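Cysteine desulfurase (Stenotrophomonas maltophilia, PDB 6WCI) uses pyridoxal 5'-phosphate to take sulfur from L-cysteine, leaving L-alanine and passing the sulfur to a carrier. Local coordinates at the interface of chains A and B. Sequence-based numbering; all coordinates share one arbitrary frame. Chains: chain A/B, Cysteine desulfurase.

The interface of chains A and B. Residues chain A 267-271, 275, 286; chain B 123, 148, 152, 156.
The backbone carbonyl oxygen of A:Pro268 receives a hydrogen bond from B:Arg156 NH2 at 3.0 Å and meets a water at 3.1 Å, which also lies near the B:Tyr123 hydroxyl. This is part of the two-fold interface of a SufS dimer, a pyridoxal-phosphate enzyme of the class-V aminotransferase family: a loop of chain A, A:Pro267 to A:Gly271, lies against helices 114-126 and 148-157 of chain B. The carbonyl oxygen sits in the guanidinium plane, at its edge, with the donor tilted 23° from the carbonyl plane. B:Arg156 runs extended from CG to NE, which carries the guanidinium out to the loop. Its other terminal nitrogen, NH1, gives a straighter bond to B:Tyr123 OH (2.9 Å, 163° at H), tying the two helices together, and, with both partners near the guanidinium plane, these two bonds should limit its rotation. The hydroxyl also lies beside the carbonyl oxygen of A:Phe269, but the modelled separation is too short to trust.

Beside this polar cluster, B:Leu152 spreads its two methyls over the loop. CD2 meets A:Pro268 CG at 3.7 Å and reaches A:Phe286 CZ at the ring rim, while CD1 packs on A:Gly271 CA at 3.8 Å. One turn earlier, B:Val148 sets CG1, anti to its backbone N (chi1 -175°), against the same glycine CA at 3.7 Å and against A:Phe286 CE1. Within chain A, A:Pro268 CG covers the centre of one face of the A:Phe286 ring, and A:Met275 SD lies in plane at its edge.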
# COMPACT_ATOMS: atom_id res chain seq x y z
N PRO A 267 3.04 19.52 -6.53
CA PRO A 267 4.23 19.17 -5.75
C PRO A 267 4.21 17.70 -5.38
O PRO A 267 3.15 17.06 -5.40
CB PRO A 267 4.10 20.06 -4.50
CG PRO A 267 2.62 20.26 -4.37
CD PRO A 267 2.15 20.42 -5.78
N PRO A 268 5.36 17.14 -5.02
CA PRO A 268 5.39 15.75 -4.56
C PRO A 268 4.50 15.54 -3.35
O PRO A 268 4.22 16.46 -2.58
CB PRO A 268 6.86 15.51 -4.22
CG PRO A 268 7.50 16.85 -4.23
CD PRO A 268 6.71 17.71 -5.15
N PHE A 269 4.05 14.29 -3.20
CA PHE A 269 3.20 13.92 -2.08
C PHE A 269 4.06 13.24 -1.03
O PHE A 269 4.59 13.90 -0.13
CB PHE A 269 2.07 13.01 -2.56
CG PHE A 269 1.06 12.67 -1.51
CD1 PHE A 269 0.73 13.58 -0.51
CD2 PHE A 269 0.42 11.44 -1.54
CE1 PHE A 269 -0.23 13.25 0.45
CE2 PHE A 269 -0.54 11.11 -0.59
CZ PHE A 269 -0.86 12.01 0.40
N LEU A 270 4.25 11.94 -1.16
CA LEU A 270 5.17 11.22 -0.29
C LEU A 270 6.58 11.37 -0.82
O LEU A 270 6.82 11.33 -2.03
CB LEU A 270 4.78 9.75 -0.21
CG LEU A 270 3.79 9.30 0.87
CD1 LEU A 270 2.61 10.20 0.99
CD2 LEU A 270 3.33 7.87 0.59
N GLY A 271 7.53 11.59 0.09
CA GLY A 271 8.93 11.73 -0.28
C GLY A 271 9.71 10.47 0.06
O GLY A 271 9.38 9.76 1.00
N MET A 275 11.11 8.20 -6.12
CA MET A 275 10.52 9.43 -6.64
C MET A 275 11.55 10.54 -6.80
O MET A 275 11.21 11.61 -7.32
CB MET A 275 9.35 9.91 -5.76
CG MET A 275 9.64 10.02 -4.27
SD MET A 275 10.42 11.57 -3.79
CE MET A 275 9.10 12.74 -4.06
N PHE A 286 13.67 16.08 -8.27
CA PHE A 286 12.68 15.02 -8.28
C PHE A 286 12.52 14.43 -9.67
O PHE A 286 12.87 15.05 -10.68
CB PHE A 286 11.33 15.53 -7.75
CG PHE A 286 11.39 16.00 -6.32
CD1 PHE A 286 11.35 15.09 -5.28
CD2 PHE A 286 11.54 17.35 -6.03
CE1 PHE A 286 11.43 15.51 -3.96
CE2 PHE A 286 11.61 17.77 -4.71
CZ PHE A 286 11.57 16.86 -3.68
N TYR B 123 4.12 14.46 7.76
CA TYR B 123 2.92 15.23 7.46
C TYR B 123 2.07 15.52 8.70
O TYR B 123 1.49 16.60 8.81
CB TYR B 123 2.08 14.51 6.42
CG TYR B 123 2.44 14.82 4.97
CD1 TYR B 123 3.46 14.12 4.33
CD2 TYR B 123 1.75 15.78 4.25
CE1 TYR B 123 3.79 14.39 3.01
CE2 TYR B 123 2.07 16.06 2.93
CZ TYR B 123 3.09 15.36 2.31
OH TYR B 123 3.40 15.64 0.99
N VAL B 148 14.12 12.71 2.44
CA VAL B 148 13.23 13.48 1.57
C VAL B 148 11.97 13.96 2.27
O VAL B 148 11.58 15.12 2.06
CB VAL B 148 12.93 12.68 0.29
CG1 VAL B 148 12.12 13.51 -0.68
CG2 VAL B 148 14.24 12.21 -0.34
N LEU B 152 10.70 17.94 2.34
CA LEU B 152 9.39 18.50 2.03
C LEU B 152 8.87 19.35 3.19
O LEU B 152 8.24 20.39 2.96
CB LEU B 152 8.41 17.36 1.69
CG LEU B 152 8.78 16.53 0.46
CD1 LEU B 152 7.81 15.33 0.25
CD2 LEU B 152 8.84 17.39 -0.79
N ARG B 156 8.00 23.57 3.24
CA ARG B 156 6.69 24.14 3.51
C ARG B 156 6.57 24.80 4.88
O ARG B 156 5.54 25.44 5.14
CB ARG B 156 5.62 23.05 3.38
CG ARG B 156 5.68 22.35 2.04
CD ARG B 156 4.74 21.15 1.94
NE ARG B 156 5.05 20.44 0.71
CZ ARG B 156 4.65 19.20 0.41
NH1 ARG B 156 3.90 18.51 1.26
NH2 ARG B 156 5.02 18.66 -0.74
O HOH W 1 1.50 17.14 -1.24